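Local coordinates for protein dTDP-4-dehydrorhamnose 3,5-epimerase (Elizabethkingia anophelis NUHP1, PDB 6C46) that binds calcium and probably catalyses the 3,5-epimerization of dTDP-4-dehydro-6-deoxyglucose in dTDP-L-rhamnose biosynthesis, at residues A[13-18]-A[105-110]; A[74-79]-A[145-150]; A[63-68]-A[171-176]. One frame throughout, in Å; residues are numbered along the deposited sequence. Where two conformers were deposited one is given.

Contact 1 (A[13-18]-A[105-110]); sequences KTPLKD and KCYGME
One face of the Y107 ring carries T14, whose CB sits 4.1 Å from the ring centroid and 16° off the ring normal, a CH-pi contact shifted toward the CD2/CE2 rim. The other long flank of the ring, CD1 and CE1, meets the pyrrolidine of P15 obliquely, with P15 CD 3.4 Å from Y107 CD1 and the two side chains crossing at about a right angle. Y107 reaches this spot because its CG is anti to the backbone N (chi1 -179°). At the phenol tip, a water bridges Y107 OH to the carbonyl O of K13. This is the loop between strands 10-13 and 20-23 of one sheet of the cupin fold, packed on strand 106-112, an outermost strand of the other sheet. The loop bends through an ST turn: the backbone N of L16 donates to T14 OG1 at 3.2 Å, and T14 OG1 is also hydrogen-bonded with the carbonyl O of C19. L16 then straddles the start of the strand, its CD1 3.8 Å from Y107 CB and its CD2 pressed to 3.5 Å from K105 CB, tighter than usual for two carbons. Beyond CB, the K105 chain bends away from the loop.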
ATOM      1  N   LYS A  13      -7.253 -15.508  13.387  1.00 12.53           N
ATOM      2  CA  LYS A  13      -6.227 -16.009  14.288  1.00 13.87           C
ATOM      3  C   LYS A  13      -5.265 -16.959  13.573  1.00 18.85           C
ATOM      4  O   LYS A  13      -5.662 -17.735  12.699  1.00 18.91           O
ATOM      5  CB  LYS A  13      -6.911 -16.747  15.454  1.00 14.38           C
ATOM      6  CG  LYS A  13      -5.960 -17.143  16.573  1.00 23.27           C
ATOM      7  CD  LYS A  13      -5.716 -15.974  17.520  1.00 20.34           C
ATOM      8  CE  LYS A  13      -4.925 -16.424  18.750  1.00 21.28           C
ATOM      9  NZ  LYS A  13      -3.525 -16.831  18.377  1.00 20.27           N
ATOM     10  N   THR A  14      -3.993 -16.910  13.959  1.00 16.45           N
ATOM     11  CA  THR A  14      -3.036 -17.938  13.548  1.00 14.78           C
ATOM     12  C   THR A  14      -2.480 -18.619  14.794  1.00 20.19           C
ATOM     13  O   THR A  14      -2.761 -18.181  15.919  1.00 18.64           O
ATOM     14  CB  THR A  14      -1.877 -17.337  12.734  1.00 13.39           C
ATOM     15  OG1 THR A  14      -1.008 -16.621  13.612  1.00 15.47           O
ATOM     16  CG2 THR A  14      -2.410 -16.391  11.669  1.00 18.57           C
ATOM     17  N   PRO A  15      -1.686 -19.682  14.648  1.00 18.99           N
ATOM     18  CA  PRO A  15      -1.087 -20.307  15.837  1.00 22.38           C
ATOM     19  C   PRO A  15      -0.055 -19.445  16.553  1.00 18.68           C
ATOM     20  O   PRO A  15       0.418 -19.867  17.611  1.00 18.57           O
ATOM     21  CB  PRO A  15      -0.436 -21.583  15.280  1.00 21.58           C
ATOM     22  CG  PRO A  15      -1.158 -21.867  13.983  1.00 17.93           C
ATOM     23  CD  PRO A  15      -1.490 -20.507  13.436  1.00 18.17           C
ATOM     24  N   LEU A  16       0.351 -18.288  16.018  1.00 14.34           N
ATOM     25  CA  LEU A  16       1.364 -17.469  16.679  1.00 15.01           C
ATOM     26  C   LEU A  16       0.692 -16.276  17.357  1.00 15.86           C
ATOM     27  O   LEU A  16      -0.147 -15.610  16.748  1.00 14.99           O
ATOM     28  CB  LEU A  16       2.441 -17.001  15.689  1.00 16.66           C
ATOM     29  CG  LEU A  16       3.110 -18.119  14.862  1.00 12.11           C
ATOM     30  CD1 LEU A  16       4.241 -17.546  14.007  1.00 14.08           C
ATOM     31  CD2 LEU A  16       3.638 -19.246  15.735  1.00 14.92           C
ATOM     32  N   LYS A  17       1.045 -16.022  18.614  1.00 16.06           N
ATOM     33  CA  LYS A  17       0.376 -14.949  19.349  1.00 13.79           C
ATOM     34  C   LYS A  17       0.596 -13.609  18.669  1.00 15.66           C
ATOM     35  O   LYS A  17       1.732 -13.258  18.350  1.00 13.87           O
ATOM     36  CB  LYS A  17       0.909 -14.863  20.778  1.00 17.58           C
ATOM     37  CG  LYS A  17       0.119 -13.882  21.667  1.00 19.04           C
ATOM     38  CD  LYS A  17       0.701 -13.832  23.099  1.00 22.64           C
ATOM     39  CE  LYS A  17       2.077 -13.195  23.118  1.00 29.29           C
ATOM     40  NZ  LYS A  17       2.575 -13.021  24.507  1.00 33.11           N
ATOM     41  N   ASP A  18      -0.486 -12.842  18.510  1.00 17.69           N
ATOM     42  CA  ASP A  18      -0.523 -11.489  17.958  1.00 12.79           C
ATOM     43  C   ASP A  18      -0.292 -11.461  16.464  1.00 13.33           C
ATOM     44  O   ASP A  18      -0.207 -10.374  15.885  1.00 14.98           O
ATOM     45  CB  ASP A  18       0.502 -10.542  18.592  1.00 10.73           C
ATOM     46  CG  ASP A  18       0.356 -10.443  20.114  1.00 20.85           C
ATOM     47  OD1 ASP A  18      -0.771 -10.198  20.581  1.00 20.16           O
ATOM     48  OD2 ASP A  18       1.364 -10.607  20.833  1.00 20.49           O
ATOM     49  N   LYS A 105       8.020 -20.922  17.537  1.00 18.06           N
ATOM     50  CA  LYS A 105       7.056 -21.533  16.632  1.00 20.14           C
ATOM     51  C   LYS A 105       6.971 -20.729  15.342  1.00 20.72           C
ATOM     52  O   LYS A 105       7.225 -19.515  15.328  1.00 15.93           O
ATOM     53  CB  LYS A 105       5.656 -21.607  17.263  1.00 18.51           C
ATOM     54  CG  LYS A 105       5.582 -22.385  18.575  1.00 33.31           C
ATOM     55  CD  LYS A 105       6.100 -23.802  18.374  1.00 42.91           C
ATOM     56  CE  LYS A 105       5.545 -24.773  19.416  1.00 53.39           C
ATOM     57  NZ  LYS A 105       5.797 -24.301  20.799  1.00 56.21           N
ATOM     58  N   CYS A 106       6.589 -21.419  14.258  1.00 14.50           N
ATOM     59  CA  CYS A 106       6.551 -20.811  12.932  1.00 15.13           C
ATOM     60  C   CYS A 106       5.179 -21.010  12.316  1.00 16.95           C
ATOM     61  O   CYS A 106       4.445 -21.932  12.668  1.00 19.55           O
ATOM     62  CB  CYS A 106       7.606 -21.402  11.995  1.00 23.80           C
ATOM     63  SG  CYS A 106       9.228 -21.563  12.759  1.00 25.26           S
ATOM     64  N   TYR A 107       4.861 -20.145  11.362  1.00 13.78           N
ATOM     65  CA  TYR A 107       3.614 -20.261  10.619  1.00 19.14           C
ATOM     66  C   TYR A 107       3.825 -19.736   9.211  1.00 19.38           C
ATOM     67  O   TYR A 107       4.444 -18.686   9.022  1.00 19.20           O
ATOM     68  CB  TYR A 107       2.482 -19.487  11.307  1.00 19.53           C
ATOM     69  CG  TYR A 107       1.146 -19.600  10.578  1.00 14.07           C
ATOM     70  CD1 TYR A 107       0.398 -20.775  10.638  1.00 21.80           C
ATOM     71  CD2 TYR A 107       0.633 -18.540   9.870  1.00 21.40           C
ATOM     72  CE1 TYR A 107      -0.831 -20.884   9.980  1.00 23.50           C
ATOM     73  CE2 TYR A 107      -0.595 -18.640   9.212  1.00 21.52           C
ATOM     74  CZ  TYR A 107      -1.311 -19.801   9.273  1.00 27.31           C
ATOM     75  OH  TYR A 107      -2.513 -19.874   8.610  1.00 38.83           O
ATOM     76  N   GLY A 108       3.335 -20.470   8.230  1.00 16.93           N
ATOM     77  CA  GLY A 108       3.450 -20.051   6.848  1.00 19.09           C
ATOM     78  C   GLY A 108       2.100 -20.059   6.167  1.00 19.31           C
ATOM     79  O   GLY A 108       1.204 -20.816   6.531  1.00 18.19           O
ATOM     80  N   MET A 109       1.983 -19.236   5.129  1.00 17.35           N
ATOM     81  CA  MET A 109       0.738 -19.133   4.383  1.00 19.44           C
ATOM     82  C   MET A 109       1.016 -18.537   3.014  1.00 26.26           C
ATOM     83  O   MET A 109       1.977 -17.779   2.827  1.00 18.72           O
ATOM     84  CB  MET A 109      -0.273 -18.255   5.136  1.00 18.72           C
ATOM     85  CG  MET A 109       0.196 -16.794   5.226  1.00 22.41           C
ATOM     86  SD  MET A 109      -1.042 -15.721   5.953  1.00 27.35           S
ATOM     87  CE  MET A 109      -2.340 -15.816   4.701  1.00 22.78           C
ATOM     88  N   GLU A 110       0.130 -18.849   2.064  1.00 21.19           N
ATOM     89  CA  GLU A 110       0.235 -18.285   0.724  1.00 23.44           C
ATOM     90  C   GLU A 110      -0.419 -16.904   0.680  1.00 18.37           C
ATOM     91  O   GLU A 110      -1.561 -16.727   1.117  1.00 19.25           O
ATOM     92  CB  GLU A 110      -0.416 -19.213  -0.318  1.00 21.83           C
ATOM     93  CG  GLU A 110      -0.391 -18.595  -1.733  1.00 22.42           C
ATOM     94  CD  GLU A 110      -0.743 -19.569  -2.851  1.00 27.63           C
ATOM     95  OE1 GLU A 110      -1.418 -19.140  -3.813  1.00 30.52           O
ATOM     96  OE2 GLU A 110      -0.348 -20.752  -2.779  1.00 32.14           O
TER
HETATM   97  O   HOH W   1      -4.991 -19.525  10.464  1.00 35.87           O

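Contact 2 (A[74-79]-A[145-150]); sequences GKHAQA and FYNKES
H76 has CG anti to its carbonyl carbon (chi1 -62°), while N147 has CG anti to its backbone N (chi1 -179°); these torsions bring the amide over the imidazole, and the second torsions of both turn the planes nearly parallel (15° apart). N147 CG lies 3.6 Å above the centre of the H76 ring, and N147 ND2 is 3.4 Å from H76 CE1. N147 CB adds a CH-pi contact to this face; K75 CG lies against the opposite one. S150 comes alongside, its OG 3.3 Å from H76 CB. That hydroxyl donates to N147 O at 2.7 Å, on an in-plane lone pair, and S150 N donates weakly to N147 OD1, which favours this amide orientation. The NE2 tip of Q78 meets the F145-Y146 peptide and donates a hydrogen bond to N144 O. Close by, Y146 is predicted to stack on the substrate's thymidine ring, and Q78 is about 6 Å, side chain to side chain, from Y140, the predicted proton donor. No direct hydrogen bond joins the segments; stacking, the shared partner Q72 and a water link them. Donating to F145 O and hydrogen-bonded to H76 ND1, that water ties one polar edge of the imidazole to the other loop.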
ATOM      1  N   GLY A  74      15.641  -5.048  19.002  1.00 19.96           N
ATOM      2  CA  GLY A  74      15.468  -4.046  20.050  1.00 21.77           C
ATOM      3  C   GLY A  74      14.484  -2.953  19.670  1.00 20.68           C
ATOM      4  O   GLY A  74      13.428  -3.202  19.087  1.00 20.20           O
ATOM      5  N   LYS A  75      14.851  -1.709  19.979  1.00 23.93           N
ATOM      6  CA  LYS A  75      13.949  -0.592  19.725  1.00 26.67           C
ATOM      7  C   LYS A  75      13.749  -0.321  18.243  1.00 26.74           C
ATOM      8  O   LYS A  75      12.893   0.500  17.899  1.00 23.03           O
ATOM      9  CB  LYS A  75      14.480   0.678  20.384  1.00 17.33           C
ATOM     10  CG  LYS A  75      15.741   1.215  19.770  1.00 23.26           C
ATOM     11  CD  LYS A  75      16.317   2.307  20.703  1.00 26.59           C
ATOM     12  CE  LYS A  75      17.469   3.039  20.084  1.00 38.18           C
ATOM     13  NZ  LYS A  75      17.775   4.248  20.907  1.00 50.39           N
ATOM     14  N   HIS A  76      14.528  -0.966  17.369  1.00 21.62           N
ATOM     15  CA  HIS A  76      14.367  -0.832  15.926  1.00 16.45           C
ATOM     16  C   HIS A  76      13.472  -1.901  15.328  1.00 17.31           C
ATOM     17  O   HIS A  76      13.230  -1.867  14.113  1.00 17.64           O
ATOM     18  CB  HIS A  76      15.748  -0.857  15.259  1.00 14.39           C
ATOM     19  CG  HIS A  76      16.612   0.289  15.690  1.00 21.87           C
ATOM     20  ND1 HIS A  76      16.387   1.579  15.265  1.00 23.43           N
ATOM     21  CD2 HIS A  76      17.655   0.352  16.554  1.00 22.20           C
ATOM     22  CE1 HIS A  76      17.276   2.385  15.824  1.00 28.80           C
ATOM     23  NE2 HIS A  76      18.058   1.663  16.607  1.00 27.17           N
ATOM     24  N   ALA A  77      12.919  -2.800  16.152  1.00 14.13           N
ATOM     25  CA  ALA A  77      12.096  -3.890  15.632  1.00 18.97           C
ATOM     26  C   ALA A  77      10.919  -3.346  14.824  1.00 18.30           C
ATOM     27  O   ALA A  77      10.338  -2.313  15.156  1.00 15.95           O
ATOM     28  CB  ALA A  77      11.579  -4.781  16.776  1.00 20.10           C
ATOM     29  N   GLN A  78      10.589  -4.041  13.739  1.00 12.35           N
ATOM     30  CA  GLN A  78       9.560  -3.612  12.801  1.00 13.41           C
ATOM     31  C   GLN A  78       8.440  -4.630  12.779  1.00 16.85           C
ATOM     32  O   GLN A  78       8.682  -5.782  12.411  1.00 17.32           O
ATOM     33  CB  GLN A  78      10.117  -3.489  11.392  1.00 13.53           C
ATOM     34  CG  GLN A  78      11.192  -2.426  11.214  1.00 15.27           C
ATOM     35  CD  GLN A  78      11.856  -2.507   9.860  1.00 19.05           C
ATOM     36  OE1 GLN A  78      12.340  -3.566   9.460  1.00 16.94           O
ATOM     37  NE2 GLN A  78      11.929  -1.370   9.158  1.00 16.16           N
ATOM     38  N   ALA A  79       7.222  -4.208  13.144  1.00 11.31           N
ATOM     39  CA  ALA A  79       6.051  -4.981  12.752  1.00 10.63           C
ATOM     40  C   ALA A  79       5.842  -4.810  11.255  1.00 17.67           C
ATOM     41  O   ALA A  79       6.107  -3.734  10.710  1.00 16.54           O
ATOM     42  CB  ALA A  79       4.801  -4.524  13.523  1.00 15.33           C
ATOM     43  N   PHE A 145      11.253   2.316  11.389  1.00 15.98           N
ATOM     44  CA  PHE A 145      12.127   2.708  10.292  1.00 17.03           C
ATOM     45  C   PHE A 145      13.321   1.761  10.162  1.00 19.55           C
ATOM     46  O   PHE A 145      13.725   1.075  11.112  1.00 16.96           O
ATOM     47  CB  PHE A 145      12.592   4.154  10.502  1.00 20.12           C
ATOM     48  CG  PHE A 145      11.454   5.149  10.497  1.00 18.87           C
ATOM     49  CD1 PHE A 145      10.814   5.475   9.304  1.00 20.86           C
ATOM     50  CD2 PHE A 145      11.014   5.733  11.676  1.00 23.35           C
ATOM     51  CE1 PHE A 145       9.743   6.377   9.281  1.00 18.30           C
ATOM     52  CE2 PHE A 145       9.946   6.633  11.678  1.00 20.63           C
ATOM     53  CZ  PHE A 145       9.315   6.960  10.466  1.00 19.31           C
ATOM     54  N   TYR A 146      13.862   1.720   8.947  1.00 21.71           N
ATOM     55  CA  TYR A 146      15.059   0.949   8.626  1.00 21.91           C
ATOM     56  C   TYR A 146      16.248   1.334   9.504  1.00 26.38           C
ATOM     57  O   TYR A 146      16.532   2.518   9.715  1.00 20.98           O
ATOM     58  CB  TYR A 146      15.424   1.178   7.151  1.00 19.36           C
ATOM     59  CG  TYR A 146      16.723   0.544   6.733  1.00 21.88           C
ATOM     60  CD1 TYR A 146      16.793  -0.820   6.474  1.00 27.42           C
ATOM     61  CD2 TYR A 146      17.871   1.307   6.569  1.00 29.78           C
ATOM     62  CE1 TYR A 146      17.994  -1.416   6.065  1.00 28.25           C
ATOM     63  CE2 TYR A 146      19.072   0.728   6.161  1.00 35.80           C
ATOM     64  CZ  TYR A 146      19.121  -0.638   5.912  1.00 37.90           C
ATOM     65  OH  TYR A 146      20.301  -1.224   5.514  1.00 42.88           O
ATOM     66  N   ASN A 147      16.985   0.325   9.983  1.00 19.59           N
ATOM     67  CA  ASN A 147      18.230   0.584  10.710  1.00 25.67           C
ATOM     68  C   ASN A 147      19.176  -0.592  10.479  1.00 25.18           C
ATOM     69  O   ASN A 147      18.978  -1.673  11.048  1.00 21.36           O
ATOM     70  CB  ASN A 147      17.962   0.804  12.204  1.00 20.49           C
ATOM     71  CG  ASN A 147      19.229   1.093  12.981  1.00 28.61           C
ATOM     72  OD1 ASN A 147      19.978   0.182  13.354  1.00 23.90           O
ATOM     73  ND2 ASN A 147      19.497   2.366  13.198  1.00 27.21           N
ATOM     74  N   LYS A 148      20.219  -0.370   9.678  1.00 23.66           N
ATOM     75  CA  LYS A 148      21.082  -1.475   9.254  1.00 23.10           C
ATOM     76  C   LYS A 148      21.803  -2.114  10.430  1.00 22.12           C
ATOM     77  O   LYS A 148      21.950  -3.344  10.488  1.00 26.61           O
ATOM     78  CB  LYS A 148      22.101  -1.001   8.212  1.00 32.01           C
ATOM     79  CG  LYS A 148      23.009  -2.141   7.749  1.00 41.61           C
ATOM     80  CD  LYS A 148      23.801  -1.834   6.485  1.00 54.48           C
ATOM     81  CE  LYS A 148      24.127  -3.129   5.720  1.00 60.50           C
ATOM     82  NZ  LYS A 148      24.479  -4.284   6.614  1.00 61.04           N
ATOM     83  N   GLU A 149      22.316  -1.296  11.342  1.00 22.22           N
ATOM     84  CA  GLU A 149      23.107  -1.833  12.438  1.00 27.38           C
ATOM     85  C   GLU A 149      22.284  -2.772  13.301  1.00 23.65           C
ATOM     86  O   GLU A 149      22.831  -3.707  13.897  1.00 25.20           O
ATOM     87  CB  GLU A 149      23.668  -0.692  13.283  1.00 34.04           C
ATOM     88  CG  GLU A 149      24.549  -1.146  14.425  1.00 48.18           C
ATOM     89  CD  GLU A 149      24.998   0.004  15.313  1.00 60.74           C
ATOM     90  OE1 GLU A 149      24.689   1.177  14.990  1.00 62.60           O
ATOM     91  OE2 GLU A 149      25.660  -0.269  16.338  1.00 64.71           O
ATOM     92  N   SER A 150      20.970  -2.558  13.361  1.00 18.03           N
ATOM     93  CA  SER A 150      20.108  -3.355  14.225  1.00 21.19           C
ATOM     94  C   SER A 150      19.723  -4.707  13.620  1.00 24.84           C
ATOM     95  O   SER A 150      19.011  -5.470  14.277  1.00 23.75           O
ATOM     96  CB  SER A 150      18.819  -2.580  14.540  1.00 18.26           C
ATOM     97  OG  SER A 150      17.936  -2.590  13.417  1.00 17.49           O
TER
HETATM   98  O   HOH W   2      14.417   2.343  13.460  1.00 26.54           O

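Contact 3 (A[63-68]-A[171-176]); sequences YGVLRG and DMILSE
Two backbone hydrogen bonds join these segments. I173 N donates to the carbonyl O of G64 at 2.8 Å, from well above the carbonyl plane, and I173 O takes the N-H of L66 at 3.0 Å, nearly straight at 173° and in the carbonyl plane. I173 thus uses both its N and its O on the residues flanking V65, a single beta bridge between V65 and I173. The carbonyl of G64 also receives a CA-H...O contact from M172. Having no side chain, G64 lets the carbonyl O of D171 come close against its CA in another. Beyond the bridge, waters take over: one donates to the carbonyl oxygens of Y63 and D171, while another donates to L66 O and accepts from S175 N and, weakly, from R67 NH1. The bridge fastens the segment before helix 176-179 to the chain leading into strand 66-72 of the cupin fold. S175 is the N-cap of that helix, its OG accepting from D178 N, and the D178 carboxylate in turn takes the N-H of G68. R67, whose NH1 lies 3.7 Å from S175 CB, is about 4 Å, side chain to side chain, from H70, the predicted proton acceptor. At the other end, Y63 has CG anti to its backbone N (chi1 169°), and its OH donates to D171 OD2 at 2.6 Å. That oxygen lies in the ring plane, at the edge, and uses its anti lone pair; ring and carboxylate planes stand 72° apart. L66, M172 and L174 pack on one side of the paired backbones, with L66 CD1 3.9 Å from M172 SD and L66 CD2 equally close to L174 CD2. V65 and I173 touch on the other, where V65 also packs on R31 of the second subunit.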
ATOM      1  N   TYR A  63      10.723 -16.634  -9.688  1.00 26.69           N
ATOM      2  CA  TYR A  63      10.421 -17.930  -9.084  1.00 28.60           C
ATOM      3  C   TYR A  63      11.597 -18.476  -8.279  1.00 26.25           C
ATOM      4  O   TYR A  63      12.725 -18.549  -8.769  1.00 23.09           O
ATOM      5  CB  TYR A  63      10.038 -18.956 -10.175  1.00 23.65           C
ATOM      6  CG  TYR A  63       9.989 -20.346  -9.596  1.00 24.10           C
ATOM      7  CD1 TYR A  63      10.955 -21.307  -9.918  1.00 30.98           C
ATOM      8  CD2 TYR A  63       9.013 -20.677  -8.667  1.00 23.59           C
ATOM      9  CE1 TYR A  63      10.920 -22.577  -9.335  1.00 33.81           C
ATOM     10  CE2 TYR A  63       8.968 -21.928  -8.080  1.00 26.30           C
ATOM     11  CZ  TYR A  63       9.918 -22.875  -8.412  1.00 29.17           C
ATOM     12  OH  TYR A  63       9.832 -24.120  -7.812  1.00 28.87           O
ATOM     13  N   GLY A  64      11.326 -18.876  -7.045  1.00 25.17           N
ATOM     14  CA  GLY A  64      12.321 -19.554  -6.236  1.00 26.49           C
ATOM     15  C   GLY A  64      13.190 -18.635  -5.413  1.00 25.13           C
ATOM     16  O   GLY A  64      13.890 -19.105  -4.503  1.00 20.94           O
ATOM     17  N   VAL A  65      13.160 -17.336  -5.691  1.00 20.01           N
ATOM     18  CA  VAL A  65      13.855 -16.395  -4.823  1.00 19.17           C
ATOM     19  C   VAL A  65      13.262 -16.498  -3.427  1.00 21.16           C
ATOM     20  O   VAL A  65      12.040 -16.395  -3.241  1.00 23.66           O
ATOM     21  CB  VAL A  65      13.772 -14.976  -5.387  1.00 18.81           C
ATOM     22  CG1 VAL A  65      14.208 -13.967  -4.317  1.00 19.89           C
ATOM     23  CG2 VAL A  65      14.688 -14.875  -6.660  1.00 20.16           C
ATOM     24  N   LEU A  66      14.126 -16.745  -2.447  1.00 18.25           N
ATOM     25  CA  LEU A  66      13.735 -16.908  -1.049  1.00 20.28           C
ATOM     26  C   LEU A  66      14.536 -15.908  -0.229  1.00 19.94           C
ATOM     27  O   LEU A  66      15.767 -15.898  -0.302  1.00 22.56           O
ATOM     28  CB  LEU A  66      14.002 -18.346  -0.595  1.00 19.72           C
ATOM     29  CG  LEU A  66      13.382 -18.862   0.724  1.00 20.49           C
ATOM     30  CD1 LEU A  66      13.412 -20.371   0.733  1.00 18.17           C
ATOM     31  CD2 LEU A  66      14.085 -18.305   1.953  1.00 20.14           C
ATOM     32  N   ARG A  67      13.844 -15.025   0.500  1.00 18.19           N
ATOM     33  CA  ARG A  67      14.475 -13.992   1.315  0.54 20.62           C
ATOM     34  C   ARG A  67      14.086 -14.189   2.776  1.00 20.77           C
ATOM     35  O   ARG A  67      12.903 -14.262   3.088  1.00 21.16           O
ATOM     36  CB  ARG A  67      14.045 -12.591   0.852  0.54 20.76           C
ATOM     37  CG  ARG A  67      14.409 -12.280  -0.611  0.54 30.98           C
ATOM     38  CD  ARG A  67      15.552 -11.281  -0.709  0.54 35.33           C
ATOM     39  NE  ARG A  67      15.864 -10.907  -2.087  0.54 38.26           N
ATOM     40  CZ  ARG A  67      16.977 -11.257  -2.724  0.54 39.40           C
ATOM     41  NH1 ARG A  67      17.883 -12.005  -2.107  0.54 30.56           N
ATOM     42  NH2 ARG A  67      17.180 -10.867  -3.978  0.54 38.85           N
ATOM     43  N   GLY A  68      15.077 -14.249   3.668  1.00 18.07           N
ATOM     44  CA  GLY A  68      14.797 -14.352   5.098  1.00 19.74           C
ATOM     45  C   GLY A  68      15.768 -15.278   5.808  1.00 23.80           C
ATOM     46  O   GLY A  68      16.721 -15.741   5.176  1.00 23.77           O
ATOM     47  N   ASP A 171      15.420 -25.522  -6.321  1.00 35.00           N
ATOM     48  CA  ASP A 171      14.858 -24.334  -6.960  1.00 27.14           C
ATOM     49  C   ASP A 171      15.090 -23.049  -6.173  1.00 31.03           C
ATOM     50  O   ASP A 171      14.873 -21.966  -6.728  1.00 25.38           O
ATOM     51  CB  ASP A 171      13.338 -24.480  -7.159  1.00 28.56           C
ATOM     52  CG  ASP A 171      12.972 -25.547  -8.163  1.00 36.70           C
ATOM     53  OD1 ASP A 171      13.891 -26.133  -8.753  1.00 34.27           O
ATOM     54  OD2 ASP A 171      11.764 -25.773  -8.386  1.00 37.98           O
ATOM     55  N   MET A 172      15.517 -23.129  -4.912  1.00 27.49           N
ATOM     56  CA  MET A 172      15.602 -21.934  -4.077  1.00 32.02           C
ATOM     57  C   MET A 172      16.824 -21.105  -4.456  1.00 31.87           C
ATOM     58  O   MET A 172      17.912 -21.639  -4.695  1.00 30.68           O
ATOM     59  CB  MET A 172      15.655 -22.317  -2.598  1.00 25.26           C
ATOM     60  CG  MET A 172      14.436 -23.077  -2.128  1.00 29.26           C
ATOM     61  SD  MET A 172      14.706 -23.819  -0.501  1.00 35.06           S
ATOM     62  CE  MET A 172      13.177 -24.734  -0.263  1.00 29.94           C
ATOM     63  N   ILE A 173      16.631 -19.792  -4.525  1.00 27.43           N
ATOM     64  CA  ILE A 173      17.689 -18.842  -4.844  1.00 32.61           C
ATOM     65  C   ILE A 173      17.897 -17.949  -3.625  1.00 32.93           C
ATOM     66  O   ILE A 173      16.996 -17.191  -3.250  1.00 24.06           O
ATOM     67  CB  ILE A 173      17.332 -18.008  -6.083  1.00 36.14           C
ATOM     68  CG1 ILE A 173      17.100 -18.930  -7.290  1.00 36.53           C
ATOM     69  CG2 ILE A 173      18.402 -16.959  -6.343  1.00 31.25           C
ATOM     70  CD1 ILE A 173      16.528 -18.207  -8.506  1.00 40.75           C
ATOM     71  N   LEU A 174      19.088 -18.019  -3.025  1.00 29.29           N
ATOM     72  CA  LEU A 174      19.374 -17.316  -1.779  1.00 32.58           C
ATOM     73  C   LEU A 174      20.562 -16.388  -1.942  1.00 28.25           C
ATOM     74  O   LEU A 174      21.546 -16.739  -2.597  1.00 27.83           O
ATOM     75  CB  LEU A 174      19.684 -18.302  -0.651  1.00 36.45           C
ATOM     76  CG  LEU A 174      18.450 -19.098  -0.283  1.00 38.14           C
ATOM     77  CD1 LEU A 174      18.788 -20.560  -0.347  1.00 46.78           C
ATOM     78  CD2 LEU A 174      17.920 -18.647   1.071  1.00 29.47           C
ATOM     79  N   SER A 175      20.473 -15.213  -1.332  1.00 27.52           N
ATOM     80  CA  SER A 175      21.613 -14.312  -1.290  1.00 30.79           C
ATOM     81  C   SER A 175      22.735 -14.936  -0.462  1.00 35.70           C
ATOM     82  O   SER A 175      22.512 -15.865   0.322  1.00 31.03           O
ATOM     83  CB  SER A 175      21.192 -12.975  -0.691  1.00 30.19           C
ATOM     84  OG  SER A 175      20.866 -13.128   0.685  1.00 26.59           O
ATOM     85  N   GLU A 176      23.962 -14.430  -0.650  1.00 32.37           N
ATOM     86  CA  GLU A 176      25.074 -14.920   0.167  1.00 26.00           C
ATOM     87  C   GLU A 176      24.798 -14.694   1.653  1.00 26.33           C
ATOM     88  O   GLU A 176      25.086 -15.565   2.487  1.00 30.65           O
ATOM     89  CB  GLU A 176      26.393 -14.250  -0.245  1.00 29.81           C
TER
HETATM   90  O   HOH W   3      14.423 -21.148  -9.215  1.00 29.23           O
HETATM   91  O   HOH W   4      17.894 -14.493  -0.096  1.00 21.36           O

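Overall arrangement
The three contacts are spread over one cupin domain, their centres 21 to 23 Å apart and none touching another. Along the chain, contact 1 opens first and closes at 105-110, between the two halves of each of the others; contact 2 is nested inside the loop closed by contact 3. Contacts 1 and 3 reach the same five-stranded sheet, at its edge strand 106-112 within this chain and at strand 66-72 further in. Contact 2 joins the loops that follow strands 66-72 and 135-142, so strand 66-72 leads from contact 3 to contact 2, passing the predicted proton acceptor H70. Contacts 2 and 3 also border the second subunit of the homodimer.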